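Local coordinates for protein ribonucleoside-diphosphate reductase subunit beta (Clostridium botulinum, PDB 6ZJK) that forms the iron-carrying R2 subunit of a ribonucleotide reductase, which as in related enzymes probably supplies the radical needed to turn ribonucleotides into deoxyribonucleotides, at residues Glu125-Gln133 with His241-Ile249; Met198-Tyr209 with Ile303-Ile314. One frame throughout, in Å; residues are numbered along the deposited sequence.

How the interactions relate
The four segments come from four helices of one all-helical subunit and interleave along the chain: 125-133, 198-209, 241-249, 303-314. Interaction 1 joins helix 124-151 to helix 225-255, and interaction 2 joins helix 190-220 to helix 296-313; their centres lie about 16 Å apart. Helices 190-220 and 225-255 are consecutive in the chain and bring the two contacts together, since Glu204 and His241 bind the same iron ion, which also carries water 1. Farther along, Gln246 NE2 approaches Tyr201 OH at 3.1 Å, a probable hydrogen bond. Interaction 1 thus lies within the metal-carrying helices, whereas interaction 2 packs a further helix against one of them.

Interaction 1: residues Glu125-Gln133 with His241-Ile249; sequences EVSSLLNIQ and HLVLFQNII. With FE (Fe (III) ion), chain G.
Gln133 lies against His241 and makes the polar end of this otherwise apolar helix pair. Its CG sits over the centre of the imidazole, 3.5 Å from the ring centroid and only 10° off the ring normal, a CH-pi contact. CG anti to the backbone N (chi1 -175°) and an extended chain beyond it carry the amide across the gap between the helices, tilted obliquely against the imidazole. Although Gln133 NE2 comes within 3.4 Å of His241 ND1, no hydrogen bond joins them, because ND1 spends its lone pair on iron, at 2.4 Å. The other ring nitrogen, NE2, is hydrogen-bonded to Gln136 OE1, so iron and this second-shell partner together fix the rotation of the ring.

The amide oxygen is buried without a hydrogen-bonding partner. Gln133 OE1 lies in the plane of the Phe245 ring, 3.4 Å from CE1 at its edge, with the amide almost perpendicular to the ring. This places the oxygen beside the positive rim of the aromatic ring, probably a mildly favourable position.

Away from the metal the contact is wholly apolar, as suits buried positions between helices. Leu130 reaches the Phe245 ring with CD2, 3.9 Å from CE1. Leu129 CD1 meets Leu244 CD1 at 3.8 Å, while the other methyl of Leu244 touches Gln133. Val126 closes the row, its CG1 3.8 Å from Ile248 CD1. Leucine and isoleucine methyls span these widely spaced helices, and the shorter Val126 suffices where Ile248 extends CD1.

The axes of the two segments stand 11.3 Å apart and run nearly antiparallel, at 150°. Glu137, one helical turn beyond Gln133, joins His241, Glu204 and Glu238 on the iron, an arrangement characteristic of the ferritin-like helical bundle that houses the carboxylate-bridged di-iron site of R2 proteins.

Interaction 2: residues Met198-Tyr209 with Ile303-Ile314; sequences MANYILEGIYFY and IKYLSNLRLVAI. With FE (Fe (III) ion), chain G.
Arg310 fits as a knob among Tyr201, Gly205, Ile206 and Tyr209, and its guanidinium grips the backbone of the facing helix. A bend at chi2 (-55°) brings NE back to the Gly205 carbonyl. NE donates to Gly205 O at 2.9 Å, nearly straight at 164° and in the guanidinium plane; NH2 adds a weak bond to the same oxygen. NH2 also stands over the centre of the Tyr209 ring, giving a cation-pi contact with CZ 4.6 Å from the centroid and the planes 64° apart. Gly205, lacking a side chain, lets NE come close to its CA and reach the carbonyl.

Tyr201 OH donates to Arg310 O, 2.8 Å away and in the plane of the ring at its edge. Gln246 of helix 225-255 bonds the same hydroxyl.

The axes of the two segments run nearly antiparallel, 9.8 Å apart, in knobs-into-holes packing. In return Ile206 enters the hole formed by Ile303, Leu306, Ser307 and Arg310, its CD1 3.9 Å from Arg310 CG. Leu306 CD1 meets Tyr209 CB, and Ile314 CD1 touches Tyr201 CE2 and Met198 SD.

Helix 190-220 widens into a pi-type turn at 203-207. Within it, Glu204 reaches the iron, which its OE2 binds at 2.1 Å.

Interaction 1: residues Glu125-Gln133 with His241-Ile249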
loop_
_atom_site.group_PDB
_atom_site.type_symbol
_atom_site.label_atom_id
_atom_site.label_comp_id
_atom_site.label_asym_id
_atom_site.label_seq_id
_atom_site.Cartn_x
_atom_site.Cartn_y
_atom_site.Cartn_z
ATOM N N GLU A 125 -7.877 -11.166 3.301
ATOM C CA GLU A 125 -8.496 -10.057 4.014
ATOM C C GLU A 125 -7.515 -9.414 4.996
ATOM O O GLU A 125 -7.621 -8.212 5.267
ATOM C CB GLU A 125 -9.769 -10.519 4.743
ATOM C CG GLU A 125 -9.547 -11.524 5.899
ATOM C CD GLU A 125 -9.665 -12.984 5.468
ATOM O OE1 GLU A 125 -9.243 -13.320 4.339
ATOM O OE2 GLU A 125 -10.174 -13.808 6.268
ATOM N N VAL A 126 -6.526 -10.171 5.492
ATOM C CA VAL A 126 -5.469 -9.601 6.324
ATOM C C VAL A 126 -4.429 -8.866 5.474
ATOM O O VAL A 126 -3.883 -7.841 5.899
ATOM C CB VAL A 126 -4.817 -10.688 7.206
ATOM C CG1 VAL A 126 -3.623 -10.089 8.054
ATOM C CG2 VAL A 126 -5.857 -11.323 8.131
ATOM N N SER A 127 -4.072 -9.440 4.319
ATOM C CA SER A 127 -3.155 -8.756 3.398
ATOM C C SER A 127 -3.708 -7.416 2.914
ATOM O O SER A 127 -2.948 -6.459 2.721
ATOM C CB SER A 127 -2.820 -9.656 2.217
ATOM O OG SER A 127 -1.855 -10.610 2.627
ATOM N N SER A 128 -5.010 -7.343 2.653
ATOM C CA SER A 128 -5.600 -6.048 2.341
ATOM C C SER A 128 -5.319 -5.040 3.443
ATOM O O SER A 128 -4.950 -3.896 3.171
ATOM C CB SER A 128 -7.096 -6.179 2.125
ATOM O OG SER A 128 -7.332 -6.946 0.966
ATOM N N LEU A 129 -5.480 -5.415 4.689
ATOM C CA LEU A 129 -5.276 -4.475 5.771
ATOM C C LEU A 129 -3.835 -4.055 5.909
ATOM O O LEU A 129 -3.563 -2.965 6.188
ATOM C CB LEU A 129 -5.850 -4.977 7.083
ATOM C CG LEU A 129 -7.321 -5.343 7.255
ATOM C CD1 LEU A 129 -7.601 -6.111 8.512
ATOM C CD2 LEU A 129 -8.267 -4.213 7.134
ATOM N N LEU A 130 -2.919 -4.963 5.721
ATOM C CA LEU A 130 -1.513 -4.577 5.798
ATOM C C LEU A 130 -1.124 -3.632 4.666
ATOM O O LEU A 130 -0.255 -2.766 4.859
ATOM C CB LEU A 130 -0.609 -5.814 5.789
ATOM C CG LEU A 130 -0.665 -6.740 7.015
ATOM C CD1 LEU A 130 0.005 -8.056 6.682
ATOM C CD2 LEU A 130 0.027 -6.107 8.213
ATOM N N ASN A 131 -1.733 -3.792 3.482
ATOM C CA ASN A 131 -1.484 -2.866 2.375
ATOM C C ASN A 131 -2.028 -1.477 2.694
ATOM O O ASN A 131 -1.410 -0.467 2.348
ATOM C CB ASN A 131 -2.144 -3.373 1.085
ATOM C CG ASN A 131 -1.419 -4.541 0.456
ATOM O OD1 ASN A 131 -0.237 -4.762 0.694
ATOM N ND2 ASN A 131 -2.124 -5.274 -0.399
ATOM N N ILE A 132 -3.146 -1.399 3.366
ATOM C CA ILE A 132 -3.649 -0.122 3.749
ATOM C C ILE A 132 -2.694 0.485 4.791
ATOM O O ILE A 132 -2.461 1.641 4.810
ATOM C CB ILE A 132 -5.023 -0.222 4.347
ATOM C CG1 ILE A 132 -6.013 -0.811 3.353
ATOM C CG2 ILE A 132 -5.525 1.108 4.777
ATOM C CD1 ILE A 132 -7.401 -1.007 3.901
ATOM N N GLN A 133 -2.149 -0.353 5.650
ATOM C CA GLN A 133 -1.240 0.099 6.654
ATOM C C GLN A 133 -0.041 0.689 5.971
ATOM O O GLN A 133 0.343 1.732 6.313
ATOM C CB GLN A 133 -0.811 -1.012 7.596
ATOM C CG GLN A 133 0.048 -0.588 8.750
ATOM C CD GLN A 133 0.476 -1.699 9.681
ATOM O OE1 GLN A 133 -0.001 -2.812 9.651
ATOM N NE2 GLN A 133 1.401 -1.371 10.534
ATOM N N HIS A 241 -3.155 0.316 13.935
ATOM C CA HIS A 241 -2.067 -0.592 13.583
ATOM C C HIS A 241 -1.756 -1.536 14.734
ATOM O O HIS A 241 -1.336 -2.615 14.548
ATOM C CB HIS A 241 -0.791 0.119 13.172
ATOM C CG HIS A 241 -0.928 1.041 11.997
ATOM N ND1 HIS A 241 0.144 1.669 11.436
ATOM C CD2 HIS A 241 -2.000 1.420 11.278
ATOM C CE1 HIS A 241 -0.266 2.416 10.442
ATOM N NE2 HIS A 241 -1.566 2.306 10.343
ATOM N N LEU A 242 -1.946 -1.052 15.931
ATOM C CA LEU A 242 -1.741 -1.799 17.132
ATOM C C LEU A 242 -2.754 -2.922 17.216
ATOM O O LEU A 242 -2.408 -4.007 17.340
ATOM C CB LEU A 242 -1.975 -0.870 18.278
ATOM C CG LEU A 242 -1.033 -0.816 19.412
ATOM C CD1 LEU A 242 0.367 -0.906 18.926
ATOM C CD2 LEU A 242 -1.281 0.458 20.169
ATOM N N VAL A 243 -4.015 -2.607 17.128
ATOM C CA VAL A 243 -5.028 -3.606 17.181
ATOM C C VAL A 243 -4.922 -4.612 16.069
ATOM O O VAL A 243 -5.210 -5.730 16.257
ATOM C CB VAL A 243 -6.394 -3.034 17.189
ATOM C CG1 VAL A 243 -7.362 -4.152 17.361
ATOM C CG2 VAL A 243 -6.541 -2.085 18.329
ATOM N N LEU A 244 -4.487 -4.197 14.904
ATOM C CA LEU A 244 -4.267 -5.142 13.807
ATOM C C LEU A 244 -3.231 -6.190 14.194
ATOM O O LEU A 244 -3.488 -7.398 14.101
ATOM C CB LEU A 244 -3.850 -4.400 12.530
ATOM C CG LEU A 244 -3.470 -5.193 11.264
ATOM C CD1 LEU A 244 -4.595 -6.129 10.857
ATOM C CD2 LEU A 244 -3.154 -4.262 10.120
ATOM N N PHE A 245 -2.081 -5.746 14.674
ATOM C CA PHE A 245 -1.038 -6.669 15.090
ATOM C C PHE A 245 -1.441 -7.505 16.326
ATOM O O PHE A 245 -1.099 -8.603 16.429
ATOM C CB PHE A 245 0.337 -6.011 15.203
ATOM C CG PHE A 245 1.090 -5.978 13.900
ATOM C CD1 PHE A 245 0.747 -5.132 12.935
ATOM C CD2 PHE A 245 2.090 -6.846 13.642
ATOM C CE1 PHE A 245 1.387 -5.129 11.752
ATOM C CE2 PHE A 245 2.736 -6.846 12.445
ATOM C CZ PHE A 245 2.383 -5.984 11.508
ATOM N N GLN A 246 -2.197 -6.948 17.227
ATOM C CA GLN A 246 -2.722 -7.732 18.352
ATOM C C GLN A 246 -3.524 -8.939 17.853
ATOM O O GLN A 246 -3.357 -10.066 18.340
ATOM C CB GLN A 246 -3.581 -6.826 19.249
ATOM C CG GLN A 246 -2.761 -5.878 20.159
ATOM C CD GLN A 246 -3.603 -4.823 20.901
ATOM O OE1 GLN A 246 -4.837 -4.797 20.784
ATOM N NE2 GLN A 246 -2.925 -3.959 21.697
ATOM N N ASN A 247 -4.401 -8.714 16.876
ATOM C CA ASN A 247 -5.224 -9.790 16.333
ATOM C C ASN A 247 -4.427 -10.759 15.473
ATOM O O ASN A 247 -4.662 -11.973 15.521
ATOM C CB ASN A 247 -6.372 -9.197 15.541
ATOM C CG ASN A 247 -7.506 -8.816 16.429
ATOM O OD1 ASN A 247 -8.372 -9.637 16.686
ATOM N ND2 ASN A 247 -7.533 -7.586 16.888
ATOM N N ILE A 248 -3.474 -10.260 14.688
ATOM C CA ILE A 248 -2.641 -11.165 13.904
ATOM C C ILE A 248 -1.896 -12.123 14.827
ATOM O O ILE A 248 -1.847 -13.333 14.577
ATOM C CB ILE A 248 -1.673 -10.379 12.991
ATOM C CG1 ILE A 248 -2.425 -9.665 11.855
ATOM C CG2 ILE A 248 -0.662 -11.316 12.373
ATOM C CD1 ILE A 248 -1.481 -8.811 10.915
ATOM N N ILE A 249 -1.361 -11.632 15.920
ATOM C CA ILE A 249 -0.642 -12.478 16.839
ATOM C C ILE A 249 -1.563 -13.500 17.524
ATOM O O ILE A 249 -1.211 -14.638 17.681
ATOM C CB ILE A 249 0.077 -11.660 17.906
ATOM C CG1 ILE A 249 1.318 -11.010 17.335
ATOM C CG2 ILE A 249 0.518 -12.542 19.036
ATOM C CD1 ILE A 249 1.773 -9.819 18.127
HETATM FE FE FE G . 2.258 2.425 12.262
HETATM O O HOH W 1 1.403 4.407 12.324
#

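Interaction 2: residues Met198-Tyr209 with Ile303-Ile314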
loop_
_atom_site.group_PDB
_atom_site.type_symbol
_atom_site.label_atom_id
_atom_site.label_comp_id
_atom_site.label_asym_id
_atom_site.label_seq_id
_atom_site.Cartn_x
_atom_site.Cartn_y
_atom_site.Cartn_z
ATOM N N MET A 198 6.567 -9.493 16.380
ATOM C CA MET A 198 6.622 -8.918 17.698
ATOM C C MET A 198 7.390 -7.596 17.651
ATOM O O MET A 198 7.040 -6.685 18.289
ATOM C CB MET A 198 7.169 -9.959 18.689
ATOM C CG MET A 198 7.177 -9.625 20.151
ATOM S SD MET A 198 5.709 -9.185 20.971
ATOM C CE MET A 198 6.331 -8.385 22.386
ATOM N N ALA A 199 8.406 -7.514 16.820
ATOM C CA ALA A 199 9.167 -6.284 16.640
ATOM C C ALA A 199 8.282 -5.150 16.174
ATOM O O ALA A 199 8.322 -4.083 16.702
ATOM C CB ALA A 199 10.255 -6.508 15.671
ATOM N N ASN A 200 7.465 -5.411 15.173
ATOM C CA ASN A 200 6.520 -4.462 14.707
ATOM C C ASN A 200 5.643 -3.957 15.788
ATOM O O ASN A 200 5.413 -2.816 15.871
ATOM C CB ASN A 200 5.592 -5.156 13.758
ATOM C CG ASN A 200 5.799 -4.771 12.358
ATOM O OD1 ASN A 200 5.403 -3.732 11.958
ATOM N ND2 ASN A 200 6.416 -5.628 11.606
ATOM N N TYR A 201 5.080 -4.857 16.583
ATOM C CA TYR A 201 4.182 -4.516 17.673
ATOM C C TYR A 201 4.871 -3.588 18.660
ATOM O O TYR A 201 4.342 -2.620 19.055
ATOM C CB TYR A 201 3.616 -5.796 18.329
ATOM C CG TYR A 201 2.618 -5.604 19.424
ATOM C CD1 TYR A 201 1.511 -4.883 19.230
ATOM C CD2 TYR A 201 2.799 -6.175 20.659
ATOM C CE1 TYR A 201 0.631 -4.677 20.230
ATOM C CE2 TYR A 201 1.903 -5.992 21.658
ATOM C CZ TYR A 201 0.818 -5.251 21.429
ATOM O OH TYR A 201 -0.077 -5.007 22.345
ATOM N N ILE A 202 6.096 -3.888 18.998
ATOM C CA ILE A 202 6.865 -3.048 19.891
ATOM C C ILE A 202 7.082 -1.660 19.302
ATOM O O ILE A 202 6.791 -0.706 19.921
ATOM C CB ILE A 202 8.191 -3.692 20.231
ATOM C CG1 ILE A 202 7.966 -4.850 21.171
ATOM C CG2 ILE A 202 9.112 -2.686 20.856
ATOM C CD1 ILE A 202 9.085 -5.822 21.209
ATOM N N LEU A 203 7.498 -1.619 18.055
ATOM C CA LEU A 203 7.758 -0.382 17.341
ATOM C C LEU A 203 6.617 0.569 17.389
ATOM O O LEU A 203 6.771 1.651 17.763
ATOM C CB LEU A 203 8.184 -0.662 15.927
ATOM C CG LEU A 203 8.406 0.508 14.970
ATOM C CD1 LEU A 203 9.257 0.092 13.820
ATOM C CD2 LEU A 203 7.175 1.180 14.494
ATOM N N GLU A 204 5.444 0.099 17.098
ATOM C CA GLU A 204 4.256 0.896 17.089
ATOM C C GLU A 204 3.650 1.218 18.413
ATOM O O GLU A 204 3.131 2.257 18.592
ATOM C CB GLU A 204 3.243 0.147 16.275
ATOM C CG GLU A 204 3.820 -0.199 14.922
ATOM C CD GLU A 204 2.823 -0.318 13.813
ATOM O OE1 GLU A 204 2.025 -1.215 13.913
ATOM O OE2 GLU A 204 2.878 0.464 12.858
ATOM N N GLY A 205 3.681 0.281 19.332
ATOM C CA GLY A 205 3.072 0.492 20.627
ATOM C C GLY A 205 3.976 1.110 21.662
ATOM O O GLY A 205 3.495 1.486 22.737
ATOM N N ILE A 206 5.277 1.223 21.376
ATOM C CA ILE A 206 6.222 1.768 22.354
ATOM C C ILE A 206 7.019 2.941 21.772
ATOM O O ILE A 206 6.977 4.050 22.318
ATOM C CB ILE A 206 7.171 0.679 22.870
ATOM C CG1 ILE A 206 6.367 -0.455 23.540
ATOM C CG2 ILE A 206 8.187 1.279 23.868
ATOM C CD1 ILE A 206 5.569 -0.014 24.762
ATOM N N TYR A 207 7.737 2.716 20.661
ATOM C CA TYR A 207 8.644 3.756 20.161
ATOM C C TYR A 207 7.866 4.988 19.715
ATOM O O TYR A 207 8.220 6.110 20.079
ATOM C CB TYR A 207 9.518 3.234 19.008
ATOM C CG TYR A 207 10.356 2.007 19.340
ATOM C CD1 TYR A 207 10.708 1.709 20.650
ATOM C CD2 TYR A 207 10.774 1.135 18.338
ATOM C CE1 TYR A 207 11.463 0.579 20.952
ATOM C CE2 TYR A 207 11.530 0.003 18.631
ATOM C CZ TYR A 207 11.867 -0.270 19.941
ATOM O OH TYR A 207 12.617 -1.387 20.254
ATOM N N PHE A 208 6.756 4.765 19.056
ATOM C CA PHE A 208 6.000 5.852 18.592
ATOM C C PHE A 208 5.333 6.617 19.694
ATOM O O PHE A 208 5.240 7.783 19.610
ATOM C CB PHE A 208 5.035 5.462 17.460
ATOM C CG PHE A 208 5.524 5.833 16.113
ATOM C CD1 PHE A 208 5.385 7.092 15.641
ATOM C CD2 PHE A 208 6.154 4.945 15.361
ATOM C CE1 PHE A 208 5.877 7.423 14.424
ATOM C CE2 PHE A 208 6.665 5.269 14.152
ATOM C CZ PHE A 208 6.520 6.510 13.693
ATOM N N TYR A 209 4.856 5.932 20.712
ATOM C CA TYR A 209 4.178 6.557 21.842
ATOM C C TYR A 209 5.130 7.444 22.613
ATOM O O TYR A 209 4.769 8.444 23.071
ATOM C CB TYR A 209 3.421 5.527 22.691
ATOM C CG TYR A 209 2.073 5.238 22.120
ATOM C CD1 TYR A 209 1.929 4.398 21.078
ATOM C CD2 TYR A 209 0.969 5.842 22.599
ATOM C CE1 TYR A 209 0.711 4.151 20.521
ATOM C CE2 TYR A 209 -0.258 5.602 22.057
ATOM C CZ TYR A 209 -0.362 4.755 21.006
ATOM O OH TYR A 209 -1.554 4.527 20.469
ATOM N N ILE A 303 6.961 4.909 29.946
ATOM C CA ILE A 303 7.256 3.823 29.018
ATOM C C ILE A 303 6.932 2.471 29.647
ATOM O O ILE A 303 6.333 1.602 29.000
ATOM C CB ILE A 303 8.725 3.889 28.558
ATOM C CG1 ILE A 303 9.057 5.266 27.953
ATOM C CG2 ILE A 303 9.008 2.791 27.546
ATOM C CD1 ILE A 303 8.129 5.676 26.851
ATOM N N LYS A 304 7.299 2.279 30.923
ATOM C CA LYS A 304 7.030 1.012 31.592
ATOM C C LYS A 304 5.534 0.765 31.705
ATOM O O LYS A 304 5.073 -0.368 31.533
ATOM C CB LYS A 304 7.703 0.974 32.976
ATOM C CG LYS A 304 9.213 0.782 32.916
ATOM C CD LYS A 304 9.886 0.675 34.299
ATOM C CE LYS A 304 11.417 0.567 34.162
ATOM N NZ LYS A 304 12.163 0.577 35.473
ATOM N N TYR A 305 4.767 1.810 32.031
ATOM C CA TYR A 305 3.314 1.683 32.110
ATOM C C TYR A 305 2.731 1.244 30.770
ATOM O O TYR A 305 1.801 0.431 30.720
ATOM C CB TYR A 305 2.697 3.012 32.559
ATOM C CG TYR A 305 1.188 3.099 32.399
ATOM C CD1 TYR A 305 0.321 2.576 33.358
ATOM C CD2 TYR A 305 0.633 3.705 31.280
ATOM C CE1 TYR A 305 -1.054 2.667 33.199
ATOM C CE2 TYR A 305 -0.734 3.800 31.109
ATOM C CZ TYR A 305 -1.575 3.278 32.062
ATOM O OH TYR A 305 -2.941 3.378 31.869
ATOM N N LEU A 306 3.239 1.803 29.677
ATOM C CA LEU A 306 2.745 1.421 28.359
ATOM C C LEU A 306 3.027 -0.045 28.062
ATOM O O LEU A 306 2.175 -0.742 27.499
ATOM C CB LEU A 306 3.372 2.313 27.278
ATOM C CG LEU A 306 2.839 3.744 27.207
ATOM C CD1 LEU A 306 3.549 4.572 26.106
ATOM C CD2 LEU A 306 1.345 3.752 26.985
ATOM N N SER A 307 4.215 -0.537 28.433
ATOM C CA SER A 307 4.532 -1.925 28.122
ATOM C C SER A 307 3.612 -2.891 28.863
ATOM O O SER A 307 3.281 -3.953 28.325
ATOM C CB SER A 307 6.001 -2.233 28.412
ATOM O OG SER A 307 6.249 -2.363 29.788
ATOM N N ASN A 308 3.164 -2.538 30.077
ATOM C CA ASN A 308 2.219 -3.403 30.788
ATOM C C ASN A 308 0.930 -3.556 29.989
ATOM O O ASN A 308 0.402 -4.665 29.852
ATOM C CB ASN A 308 1.892 -2.841 32.174
ATOM C CG ASN A 308 3.090 -2.815 33.102
ATOM O OD1 ASN A 308 4.094 -3.492 32.888
ATOM N ND2 ASN A 308 2.985 -2.014 34.138
ATOM N N LEU A 309 0.404 -2.443 29.462
ATOM C CA LEU A 309 -0.802 -2.511 28.636
ATOM C C LEU A 309 -0.560 -3.362 27.391
ATOM O O LEU A 309 -1.382 -4.208 27.035
ATOM C CB LEU A 309 -1.240 -1.103 28.212
ATOM C CG LEU A 309 -1.448 0.021 29.238
ATOM C CD1 LEU A 309 -1.916 1.298 28.516
ATOM C CD2 LEU A 309 -2.393 -0.363 30.347
ATOM N N ARG A 310 0.576 -3.147 26.716
ATOM C CA ARG A 310 0.841 -3.851 25.466
ATOM C C ARG A 310 0.957 -5.353 25.680
ATOM O O ARG A 310 0.403 -6.136 24.903
ATOM C CB ARG A 310 2.118 -3.318 24.817
ATOM C CG ARG A 310 2.151 -1.825 24.634
ATOM C CD ARG A 310 0.947 -1.298 23.851
ATOM N NE ARG A 310 1.088 0.130 23.564
ATOM C CZ ARG A 310 0.131 1.035 23.758
ATOM N NH1 ARG A 310 -1.046 0.671 24.243
ATOM N NH2 ARG A 310 0.362 2.315 23.475
ATOM N N LEU A 311 1.638 -5.775 26.751
ATOM C CA LEU A 311 1.834 -7.201 26.987
ATOM C C LEU A 311 0.526 -7.875 27.383
ATOM O O LEU A 311 0.208 -8.965 26.888
ATOM C CB LEU A 311 2.911 -7.430 28.056
ATOM C CG LEU A 311 4.367 -7.206 27.614
ATOM C CD1 LEU A 311 5.342 -7.560 28.735
ATOM C CD2 LEU A 311 4.719 -7.994 26.378
ATOM N N VAL A 312 -0.262 -7.228 28.247
ATOM C CA VAL A 312 -1.579 -7.693 28.681
ATOM C C VAL A 312 -2.457 -7.994 27.474
ATOM O O VAL A 312 -3.250 -8.947 27.479
ATOM C CB VAL A 312 -2.225 -6.642 29.601
ATOM C CG1 VAL A 312 -3.740 -6.772 29.582
ATOM C CG2 VAL A 312 -1.687 -6.775 31.019
ATOM N N ALA A 313 -2.392 -7.068 26.519
ATOM C CA ALA A 313 -3.253 -7.101 25.337
ATOM C C ALA A 313 -2.961 -8.278 24.417
ATOM O O ALA A 313 -3.806 -8.611 23.580
ATOM C CB ALA A 313 -3.141 -5.795 24.562
ATOM N N ILE A 314 -1.796 -8.906 24.533
ATOM C CA ILE A 314 -1.531 -10.135 23.799
ATOM C C ILE A 314 -1.403 -11.331 24.747
ATOM O O ILE A 314 -0.808 -12.352 24.390
ATOM C CB ILE A 314 -0.306 -9.987 22.883
ATOM C CG1 ILE A 314 0.915 -9.476 23.649
ATOM C CG2 ILE A 314 -0.610 -8.972 21.782
ATOM C CD1 ILE A 314 2.182 -9.564 22.852
HETATM FE FE FE G . 2.258 2.425 12.262
HETATM O O HOH W 1 1.403 4.407 12.324
#